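Local coordinates for adenylate kinase (Cryptosporidium parvum Iowa II, PDB 3BE4), which probably catalyses reversible phosphoryl transfer between ATP and AMP to give two ADP, and holds a two-substrate analogue with magnesium in this crystal, at residues G71-K76 / A102-E107; E124-I129 / E171-R176; S130-H135 / G139-V144. All blocks are in the same frame, centred on the assembly; numbering follows the deposited sequence.

Contact 1. Residues G71-K76 / A102-E107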
# COMPACT_ATOMS: atom_id res chain seq x y z
N GLY A 71 9.01 8.26 -10.31
CA GLY A 71 8.86 9.73 -10.49
C GLY A 71 7.95 10.28 -9.42
O GLY A 71 8.22 11.32 -8.82
N LEU A 72 6.85 9.57 -9.22
CA LEU A 72 5.82 10.07 -8.25
C LEU A 72 6.37 9.96 -6.85
O LEU A 72 6.12 10.91 -6.02
CB LEU A 72 4.51 9.28 -8.30
CG LEU A 72 3.74 9.36 -9.63
CD1 LEU A 72 2.55 8.36 -9.53
CD2 LEU A 72 3.36 10.80 -9.87
N VAL A 73 7.09 8.90 -6.52
CA VAL A 73 7.64 8.77 -5.15
C VAL A 73 8.76 9.81 -4.96
O VAL A 73 8.85 10.46 -3.92
CB VAL A 73 8.11 7.38 -4.92
CG1 VAL A 73 8.98 7.24 -3.66
CG2 VAL A 73 6.79 6.42 -4.97
N LYS A 74 9.68 9.92 -5.93
CA LYS A 74 10.76 10.88 -5.79
C LYS A 74 10.18 12.29 -5.57
O LYS A 74 10.77 13.03 -4.79
CB LYS A 74 11.51 10.88 -7.16
CG LYS A 74 12.77 11.81 -7.14
CD LYS A 74 13.89 11.39 -8.12
CE LYS A 74 15.15 12.22 -7.75
NZ LYS A 74 15.02 13.62 -8.20
N GLU A 75 9.09 12.65 -6.25
CA GLU A 75 8.49 13.95 -6.16
C GLU A 75 8.11 14.15 -4.68
O GLU A 75 8.38 15.25 -4.06
CB GLU A 75 7.27 14.05 -7.06
CG GLU A 75 6.56 15.37 -6.90
CD GLU A 75 5.38 15.54 -7.85
OE1 GLU A 75 4.54 14.61 -7.99
OE2 GLU A 75 5.24 16.67 -8.39
N LYS A 76 7.58 13.11 -4.03
CA LYS A 76 7.19 13.31 -2.56
C LYS A 76 8.37 13.60 -1.72
O LYS A 76 8.39 14.49 -0.80
CB LYS A 76 6.56 12.05 -2.00
CG LYS A 76 5.28 11.62 -2.71
CD LYS A 76 4.09 12.36 -2.16
CE LYS A 76 3.01 12.49 -3.24
NZ LYS A 76 2.03 13.58 -2.82
N ALA A 102 16.45 2.91 -3.06
CA ALA A 102 17.73 2.95 -2.34
C ALA A 102 18.54 4.21 -2.80
O ALA A 102 19.14 4.86 -1.97
CB ALA A 102 18.49 1.65 -2.72
N LYS A 103 18.48 4.58 -4.07
CA LYS A 103 19.17 5.77 -4.62
C LYS A 103 18.56 7.03 -4.09
O LYS A 103 19.28 7.97 -3.70
CB LYS A 103 19.12 5.77 -6.16
CG LYS A 103 19.93 4.61 -6.73
CD LYS A 103 19.99 4.60 -8.29
CE LYS A 103 20.42 3.23 -8.84
NZ LYS A 103 19.91 3.29 -10.28
N ILE A 104 17.22 7.09 -4.02
CA ILE A 104 16.55 8.26 -3.51
C ILE A 104 16.96 8.43 -2.09
O ILE A 104 17.34 9.58 -1.66
CB ILE A 104 14.99 8.08 -3.57
CG1 ILE A 104 14.49 8.23 -4.96
CG2 ILE A 104 14.30 9.14 -2.63
CD1 ILE A 104 12.99 7.71 -5.19
N LEU A 105 16.95 7.38 -1.25
CA LEU A 105 17.27 7.52 0.18
C LEU A 105 18.78 7.83 0.32
O LEU A 105 19.20 8.51 1.26
CB LEU A 105 16.98 6.28 1.00
CG LEU A 105 15.47 5.91 1.05
CD1 LEU A 105 15.21 4.49 1.57
CD2 LEU A 105 14.71 6.98 1.91
N SER A 106 19.58 7.23 -0.57
CA SER A 106 21.07 7.42 -0.47
C SER A 106 21.36 8.90 -0.68
O SER A 106 22.12 9.52 0.09
CB SER A 106 21.79 6.56 -1.49
OG SER A 106 23.16 6.87 -1.38
N GLU A 107 20.69 9.49 -1.65
CA GLU A 107 20.87 10.91 -1.96
C GLU A 107 20.40 11.88 -0.91
O GLU A 107 20.75 13.05 -0.99
CB GLU A 107 20.28 11.25 -3.31
CG GLU A 107 21.11 10.45 -4.35
CD GLU A 107 20.40 10.23 -5.70
OE1 GLU A 107 19.33 10.87 -5.95
OE2 GLU A 107 20.93 9.39 -6.50
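No flat group carries the meeting of Ile104 with Lys74 and Val73; Phe77, farther along helix 66-78, touches Ile104, and Phe91 from a loop touches Val73. Between segments 71-76 and 102-107, which lie on helices 66-78 and 95-108, 136 Å² is buried, and the touching centres on CD1 of Ile104. This CD1 meets the backbone of the opposite helix, 3.9 Å from CA of Lys74. Ile104 CD1 also lies 4.0 Å from CB of the same lysine, whose aliphatic root, not its charge, does the touching. CG1 of Val73 approaches Ile104 CD1 more loosely, at 4.3 Å. Ile104 reaches across because CG1 lies beside the backbone N (chi1 -75°) and the chain then runs extended, putting CD1 at the far end. A long, branched apolar residue suits this place: the CA atoms of Lys74 and Ile104, the nearest pair across the two segments, are 6.8 Å apart, and its arm spans the gap.

Lys74 places CG anti to the backbone N (chi1 -177°) and bends at its last torsion, and NZ forms a salt bridge with Asp78, one helical turn on. Glu107 OE1 stays 5.6 Å from Lys74 NZ, at most a weak, long-range attraction. The join therefore rests on apolar contact, with a lysine whose stem is apolar and whose charge is answered on its own helix.

Contact 2. Residues E124-I129 / E171-R176. With AP5 (bis(adenosine)-5'-pentaphosphate), chain C.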
# COMPACT_ATOMS: atom_id res chain seq x y z
N GLU A 124 -7.68 -16.33 0.64
CA GLU A 124 -8.26 -15.32 1.57
C GLU A 124 -8.22 -13.99 0.89
O GLU A 124 -9.13 -13.16 1.11
CB GLU A 124 -7.50 -15.26 2.89
CG GLU A 124 -8.34 -14.42 3.86
CD GLU A 124 -8.24 -14.69 5.30
OE1 GLU A 124 -7.48 -15.51 5.77
OE2 GLU A 124 -8.97 -13.91 5.96
N ILE A 125 -7.20 -13.69 0.09
CA ILE A 125 -7.22 -12.32 -0.60
C ILE A 125 -8.48 -12.19 -1.45
O ILE A 125 -8.98 -11.14 -1.59
CB ILE A 125 -5.95 -12.22 -1.60
CG1 ILE A 125 -4.70 -12.16 -0.66
CG2 ILE A 125 -6.09 -11.18 -2.66
CD1 ILE A 125 -4.75 -10.71 0.09
N ILE A 126 -8.94 -13.23 -2.14
CA ILE A 126 -10.11 -13.12 -2.97
C ILE A 126 -11.32 -12.76 -2.10
O ILE A 126 -12.01 -11.89 -2.57
CB ILE A 126 -10.41 -14.47 -3.63
CG1 ILE A 126 -9.24 -14.86 -4.57
CG2 ILE A 126 -11.76 -14.52 -4.26
CD1 ILE A 126 -8.91 -14.02 -5.45
N GLU A 127 -11.36 -13.22 -0.84
CA GLU A 127 -12.50 -12.95 0.03
C GLU A 127 -12.25 -11.50 0.52
O GLU A 127 -13.27 -10.72 0.73
CB GLU A 127 -12.33 -13.90 1.23
CG GLU A 127 -13.34 -13.54 2.33
CD GLU A 127 -14.81 -13.70 1.98
OE1 GLU A 127 -15.09 -14.30 0.87
OE2 GLU A 127 -15.58 -13.43 2.97
N ARG A 128 -11.02 -11.11 0.76
CA ARG A 128 -10.83 -9.68 1.22
C ARG A 128 -11.28 -8.69 0.15
O ARG A 128 -12.02 -7.70 0.43
CB ARG A 128 -9.34 -9.34 1.51
CG ARG A 128 -8.67 -10.26 2.56
CD ARG A 128 -9.34 -9.92 3.93
NE ARG A 128 -8.84 -10.77 5.04
CZ ARG A 128 -7.70 -10.53 5.76
NH1 ARG A 128 -6.93 -9.47 5.55
NH2 ARG A 128 -7.43 -11.42 6.77
N ILE A 129 -10.95 -8.93 -1.11
CA ILE A 129 -11.25 -7.96 -2.21
C ILE A 129 -12.76 -8.01 -2.48
O ILE A 129 -13.39 -6.99 -2.70
CB ILE A 129 -10.37 -8.37 -3.49
CG1 ILE A 129 -8.94 -7.99 -3.23
CG2 ILE A 129 -11.03 -7.59 -4.59
CD1 ILE A 129 -8.00 -8.44 -4.36
N GLU A 171 -10.83 -10.94 -13.52
CA GLU A 171 -9.60 -11.16 -14.31
C GLU A 171 -8.44 -10.31 -13.79
O GLU A 171 -7.30 -10.77 -13.65
CB GLU A 171 -9.81 -10.82 -15.77
CG GLU A 171 -8.63 -11.19 -16.66
CD GLU A 171 -8.05 -12.62 -16.39
OE1 GLU A 171 -8.74 -13.69 -16.58
OE2 GLU A 171 -6.88 -12.62 -15.92
N ALA A 172 -8.73 -9.01 -13.46
CA ALA A 172 -7.63 -8.21 -12.87
C ALA A 172 -7.11 -8.73 -11.51
O ALA A 172 -5.94 -8.54 -11.17
CB ALA A 172 -8.18 -6.72 -12.63
N VAL A 173 -8.02 -9.28 -10.69
CA VAL A 173 -7.53 -9.90 -9.39
C VAL A 173 -6.56 -10.98 -9.67
O VAL A 173 -5.52 -11.07 -9.04
CB VAL A 173 -8.67 -10.38 -8.51
CG1 VAL A 173 -8.19 -11.18 -7.37
CG2 VAL A 173 -9.48 -9.14 -8.04
N LYS A 174 -6.89 -11.79 -10.69
CA LYS A 174 -5.91 -12.86 -11.11
C LYS A 174 -4.59 -12.30 -11.59
O LYS A 174 -3.54 -12.80 -11.15
CB LYS A 174 -6.59 -13.69 -12.22
CG LYS A 174 -5.79 -15.02 -12.54
CD LYS A 174 -6.46 -15.76 -13.73
CE LYS A 174 -5.71 -17.03 -14.10
NZ LYS A 174 -6.37 -17.62 -15.37
N VAL A 175 -4.62 -11.29 -12.42
CA VAL A 175 -3.37 -10.56 -12.86
C VAL A 175 -2.60 -10.03 -11.67
O VAL A 175 -1.41 -10.30 -11.54
CB VAL A 175 -3.66 -9.53 -13.89
CG1 VAL A 175 -2.39 -8.89 -14.33
CG2 VAL A 175 -4.30 -10.26 -15.06
N ARG A 176 -3.31 -9.30 -10.76
CA ARG A 176 -2.66 -8.71 -9.65
C ARG A 176 -1.91 -9.72 -8.80
O ARG A 176 -0.75 -9.49 -8.38
CB ARG A 176 -3.69 -7.93 -8.71
CG ARG A 176 -4.09 -6.59 -9.35
CD ARG A 176 -5.53 -6.21 -9.05
NE ARG A 176 -5.56 -5.73 -7.64
CZ ARG A 176 -6.74 -5.53 -7.02
NH1 ARG A 176 -7.93 -5.83 -7.62
NH2 ARG A 176 -6.75 -5.12 -5.72
PA AP5 C . -3.15 -0.53 -5.10
O1A AP5 C . -4.24 0.53 -4.88
O2A AP5 C . -2.01 -0.59 -4.20
O3A AP5 C . -3.85 -1.97 -5.18
PB AP5 C . -3.29 -3.42 -4.83
O1B AP5 C . -1.85 -3.49 -4.99
O2B AP5 C . -4.21 -4.42 -5.54
O3B AP5 C . -3.64 -3.44 -3.18
PG AP5 C . -4.95 -3.02 -2.44
O1G AP5 C . -6.09 -3.69 -3.11
O2G AP5 C . -4.91 -1.55 -2.32
O3G AP5 C . -4.61 -3.76 -1.08
PD AP5 C . -4.30 -3.28 0.45
O1D AP5 C . -4.24 -1.81 0.46
O2D AP5 C . -3.18 -4.11 0.90
O3D AP5 C . -5.59 -3.84 1.22
PE AP5 C . -6.78 -3.00 1.88
O1E AP5 C . -7.38 -2.19 0.87
O2E AP5 C . -6.34 -2.34 3.17
O5F AP5 C . -2.51 -0.44 -6.57
C5F AP5 C . -3.50 -0.22 -7.58
C4F AP5 C . -2.75 -0.64 -8.91
O4F AP5 C . -1.96 0.46 -9.29
C3F AP5 C . -1.85 -1.82 -8.89
O3F AP5 C . -2.55 -3.03 -9.06
C2F AP5 C . -1.02 -1.45 -10.14
O2F AP5 C . -1.83 -1.57 -11.37
C1F AP5 C . -0.74 0.03 -9.94
N9A AP5 C . 0.41 0.22 -9.10
C8A AP5 C . 0.34 0.73 -7.78
N7A AP5 C . 1.55 0.82 -7.26
C5A AP5 C . 2.46 0.41 -8.26
C6A AP5 C . 3.84 0.36 -8.28
N6A AP5 C . 4.69 0.54 -7.26
N1A AP5 C . 4.38 -0.11 -9.50
C2A AP5 C . 3.57 -0.34 -10.51
N3A AP5 C . 2.22 -0.29 -10.54
C4A AP5 C . 1.65 0.19 -9.35
O5J AP5 C . -7.70 -4.18 2.35
C5J AP5 C . -8.48 -4.99 1.34
C4J AP5 C . -9.78 -5.38 2.07
O4J AP5 C . -9.60 -6.22 3.22
C3J AP5 C . -10.63 -4.16 2.44
O3J AP5 C . -11.99 -4.46 2.24
C2J AP5 C . -10.34 -4.16 3.91
O2J AP5 C . -11.42 -3.59 4.64
C1J AP5 C . -10.29 -5.54 4.41
N9B AP5 C . -9.43 -5.89 5.50
C8B AP5 C . -8.23 -5.27 5.85
N7B AP5 C . -7.71 -5.95 6.90
C5B AP5 C . -8.57 -6.97 7.22
C6B AP5 C . -8.47 -8.10 8.10
N6B AP5 C . -7.42 -8.21 8.91
N1B AP5 C . -9.50 -8.98 8.13
C2B AP5 C . -10.55 -8.87 7.20
N3B AP5 C . -10.65 -7.87 6.27
C4B AP5 C . -9.61 -6.96 6.21
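An apolar helix-helix contact joins helix 122-130 to helix 170-184 beside the bound AP5, with Val173 meeting Ile126 and Ile129. The segment axes pass 11.5 Å apart at 134° between their N-to-C directions. Val173 divides its two methyls between the isoleucines: CG1 approaches Ile126 CD1 (3.5 Å), while CG2 meets Ile129 CD1 at 4.0 Å, tip to tip. A beta-branched valine suits this wedge, since its short, stiff side chain offers two contact points.

Ile129 CD1 also lies over one face of the Arg176 guanidinium, 3.8 Å from NH2. The arginine's edge faces the ligand: NE and NH2 both donate to O2B of AP5, NH2 at 2.6 Å, with the oxygen in the guanidinium plane. NH1 pairs with Asp168, which helps fix the group's rotation.

On the other flank of helix 122-130, Arg128 lays a guanidinium face against an adenine, its CZ 3.4 Å from N1B of AP5. Arg128 grips Glu124 OE2 side-on with NE and NH2, a salt bridge in which NH2 is 3.0 Å from OE2; both nitrogens come from the same side, above the carboxylate plane. An arginine over adenine and another on the phosphates, carried by helices flanking the lid, are characteristic of the adenylate kinase nucleotide site.

Contact 3. Residues S130-H135 / G139-V144. With AP5 (bis(adenosine)-5'-pentaphosphate), chain C.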
# COMPACT_ATOMS: atom_id res chain seq x y z
N SER A 130 -13.35 -9.19 -2.40
CA SER A 130 -14.75 -9.32 -2.80
C SER A 130 -15.68 -8.49 -1.90
O SER A 130 -16.70 -7.99 -2.40
CB SER A 130 -15.17 -10.77 -2.86
OG SER A 130 -15.30 -11.20 -1.62
N GLY A 131 -15.32 -8.25 -0.66
CA GLY A 131 -16.15 -7.43 0.24
C GLY A 131 -15.73 -5.97 0.30
O GLY A 131 -16.37 -5.24 1.08
N ARG A 132 -14.77 -5.54 -0.46
CA ARG A 132 -14.19 -4.21 -0.26
C ARG A 132 -15.04 -3.13 -0.80
O ARG A 132 -15.71 -3.25 -1.84
CB ARG A 132 -12.83 -4.20 -1.01
CG ARG A 132 -12.05 -2.96 -0.61
CD ARG A 132 -11.32 -2.29 -1.61
NE ARG A 132 -10.63 -2.98 -2.68
CZ ARG A 132 -9.35 -3.14 -2.67
NH1 ARG A 132 -8.60 -2.76 -1.62
NH2 ARG A 132 -8.79 -3.69 -3.79
N CYS A 133 -15.14 -2.01 -0.11
CA CYS A 133 -15.55 -0.75 -0.82
C CYS A 133 -14.76 0.43 -0.27
O CYS A 133 -14.11 0.32 0.84
CB CYS A 133 -17.01 -0.41 -0.55
SG CYS A 133 -17.60 -0.71 1.01
N THR A 134 -14.73 1.51 -1.05
CA THR A 134 -13.74 2.49 -0.80
C THR A 134 -14.36 3.89 -0.82
O THR A 134 -15.32 4.12 -1.55
CB THR A 134 -12.74 2.48 -1.92
OG1 THR A 134 -12.13 1.13 -1.99
CG2 THR A 134 -11.66 3.60 -1.69
N HIS A 135 -13.93 4.77 0.13
CA HIS A 135 -14.24 6.20 -0.05
C HIS A 135 -13.24 6.85 -1.03
O HIS A 135 -12.02 7.00 -0.72
CB HIS A 135 -14.20 6.77 1.37
CG HIS A 135 -14.47 8.24 1.35
ND1 HIS A 135 -13.55 9.18 1.79
CD2 HIS A 135 -15.52 8.92 0.82
CE1 HIS A 135 -14.08 10.40 1.62
NE2 HIS A 135 -15.28 10.27 1.07
N GLY A 139 -9.51 7.58 0.14
CA GLY A 139 -8.81 6.27 -0.06
C GLY A 139 -9.19 5.35 1.12
O GLY A 139 -8.66 4.23 1.21
N ARG A 140 -9.96 5.82 2.12
CA ARG A 140 -10.35 4.92 3.18
C ARG A 140 -11.08 3.66 2.64
O ARG A 140 -11.84 3.75 1.67
CB ARG A 140 -11.29 5.56 4.18
CG ARG A 140 -10.52 6.58 5.17
CD ARG A 140 -11.51 7.09 6.27
NE ARG A 140 -12.32 8.17 5.68
CZ ARG A 140 -11.90 9.42 5.42
NH1 ARG A 140 -10.64 9.82 5.69
NH2 ARG A 140 -12.73 10.31 4.86
N ILE A 141 -10.87 2.56 3.34
CA ILE A 141 -11.44 1.29 2.82
C ILE A 141 -12.21 0.61 3.92
O ILE A 141 -11.89 0.69 5.19
CB ILE A 141 -10.40 0.12 2.53
CG1 ILE A 141 -9.01 0.23 3.14
CG2 ILE A 141 -10.75 -0.87 1.47
CD1 ILE A 141 -7.88 1.17 2.77
N TYR A 142 -13.24 -0.11 3.46
CA TYR A 142 -14.10 -0.88 4.41
C TYR A 142 -14.32 -2.28 3.84
O TYR A 142 -13.96 -2.53 2.64
CB TYR A 142 -15.44 -0.25 4.55
CG TYR A 142 -15.34 1.21 5.01
CD1 TYR A 142 -15.47 1.50 6.37
CD2 TYR A 142 -15.09 2.23 4.11
CE1 TYR A 142 -15.35 2.82 6.81
CE2 TYR A 142 -14.95 3.55 4.53
CZ TYR A 142 -15.12 3.81 5.88
OH TYR A 142 -14.98 5.18 6.29
N HIS A 143 -14.84 -3.15 4.66
CA HIS A 143 -15.17 -4.52 4.14
C HIS A 143 -16.59 -4.81 4.68
O HIS A 143 -16.79 -4.73 5.91
CB HIS A 143 -14.18 -5.55 4.70
CG HIS A 143 -14.32 -6.87 3.94
ND1 HIS A 143 -15.37 -7.75 4.23
CD2 HIS A 143 -13.57 -7.45 2.99
CE1 HIS A 143 -15.26 -8.81 3.43
NE2 HIS A 143 -14.18 -8.64 2.68
N VAL A 144 -17.49 -5.22 3.80
CA VAL A 144 -18.87 -5.42 4.22
C VAL A 144 -19.05 -6.46 5.28
O VAL A 144 -20.02 -6.34 6.14
CB VAL A 144 -19.66 -5.62 2.94
CG1 VAL A 144 -19.38 -7.01 2.31
CG2 VAL A 144 -21.13 -5.22 3.13
PA AP5 C . -3.15 -0.53 -5.10
O1A AP5 C . -4.24 0.53 -4.88
O2A AP5 C . -2.01 -0.59 -4.20
O3A AP5 C . -3.85 -1.97 -5.18
PB AP5 C . -3.29 -3.42 -4.83
O1B AP5 C . -1.85 -3.49 -4.99
O2B AP5 C . -4.21 -4.42 -5.54
O3B AP5 C . -3.64 -3.44 -3.18
PG AP5 C . -4.95 -3.02 -2.44
O1G AP5 C . -6.09 -3.69 -3.11
O2G AP5 C . -4.91 -1.55 -2.32
O3G AP5 C . -4.61 -3.76 -1.08
PD AP5 C . -4.30 -3.28 0.45
O1D AP5 C . -4.24 -1.81 0.46
O2D AP5 C . -3.18 -4.11 0.90
O3D AP5 C . -5.59 -3.84 1.22
PE AP5 C . -6.78 -3.00 1.88
O1E AP5 C . -7.38 -2.19 0.87
O2E AP5 C . -6.34 -2.34 3.17
O5F AP5 C . -2.51 -0.44 -6.57
C5F AP5 C . -3.50 -0.22 -7.58
C4F AP5 C . -2.75 -0.64 -8.91
O4F AP5 C . -1.96 0.46 -9.29
C3F AP5 C . -1.85 -1.82 -8.89
O3F AP5 C . -2.55 -3.03 -9.06
C2F AP5 C . -1.02 -1.45 -10.14
O2F AP5 C . -1.83 -1.57 -11.37
C1F AP5 C . -0.74 0.03 -9.94
N9A AP5 C . 0.41 0.22 -9.10
C8A AP5 C . 0.34 0.73 -7.78
N7A AP5 C . 1.55 0.82 -7.26
C5A AP5 C . 2.46 0.41 -8.26
C6A AP5 C . 3.84 0.36 -8.28
N6A AP5 C . 4.69 0.54 -7.26
N1A AP5 C . 4.38 -0.11 -9.50
C2A AP5 C . 3.57 -0.34 -10.51
N3A AP5 C . 2.22 -0.29 -10.54
C4A AP5 C . 1.65 0.19 -9.35
O5J AP5 C . -7.70 -4.18 2.35
C5J AP5 C . -8.48 -4.99 1.34
C4J AP5 C . -9.78 -5.38 2.07
O4J AP5 C . -9.60 -6.22 3.22
C3J AP5 C . -10.63 -4.16 2.44
O3J AP5 C . -11.99 -4.46 2.24
C2J AP5 C . -10.34 -4.16 3.91
O2J AP5 C . -11.42 -3.59 4.64
C1J AP5 C . -10.29 -5.54 4.41
N9B AP5 C . -9.43 -5.89 5.50
C8B AP5 C . -8.23 -5.27 5.85
N7B AP5 C . -7.71 -5.95 6.90
C5B AP5 C . -8.57 -6.97 7.22
C6B AP5 C . -8.47 -8.10 8.10
N6B AP5 C . -7.42 -8.21 8.91
N1B AP5 C . -9.50 -8.98 8.13
C2B AP5 C . -10.55 -8.87 7.20
N3B AP5 C . -10.65 -7.87 6.27
C4B AP5 C . -9.61 -6.96 6.21
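Cys133 and Tyr142 form the hydrogen-bonded pair at the middle of this antiparallel hairpin: Tyr142 N donates to Cys133 O at 2.8 Å, and Cys133 N returns a bond to Tyr142 O. That same Tyr142 O accepts a second bond, from the ribose hydroxyl O3J of AP5 at 2.8 Å, so the strand backbone holds the ribose directly. Val144 N to Gly131 O and His135 N to Arg140 O extend the ladder, and Gly139 N closes the turn on His135 O at 2.7 Å. With phi at 89°, a beta carbon at Gly139 would be forced against the carbonyl O of the preceding residue, reason enough for glycine here.

Arg132 and His143, a non-hydrogen-bonded pair, share the face turned to the ligand. Arg132 sends CG anti to its own backbone N and bends twice, bringing NH1 and NH2 edge-on to one phosphate oxygen, with NH2 2.8 Å from AP5 O1G; NE is taken by Asp168. His143 lays a ring face over Gly131, whose CA is 3.6 Å from the ring centroid in a CH-pi contact. Glycine suits the spot because the imidazole occupies the space beside its CA.

On the opposite face Cys133 SG packs against Tyr142 CB at 4.2 Å, and the tyrosine hydroxyl is held by Asp155. Farther out, His135 and Arg140 lie side by side, their planes 21° apart; Asp155 pairs with the arginine, while Ser138 and Glu160 bind the imidazole. His135, Ser138, Asp155 and Thr158 match the polar quartet that, in Gram-negative bacterial adenylate kinases, replaces the zinc-binding cysteines of other lids. The hairpin is thus the opening element of the adenylate kinase lid, here closed over AP5.

How the contacts relate
Contacts 2 and 3 are neighbours, their centres 14 Å apart, and contact 3 is nested in the chain loop that contact 2 closes. Helix 122-130 runs almost directly into strand 132-134, and a probable hydrogen bond from His143 NE2 to Glu127 O, 3.0 Å long, ties the hairpin back to the helix. Both contacts grip AP5: Arg132 and Arg176 converge on its phosphates, while Arg128 and the hairpin hold the same adenosine. Contact 1 lies on the opposite side of the chain's centre, its own centre 30 Å from each of the others. It nears the second adenosine without touching, the Val73 side chain being about 7 Å from AP5.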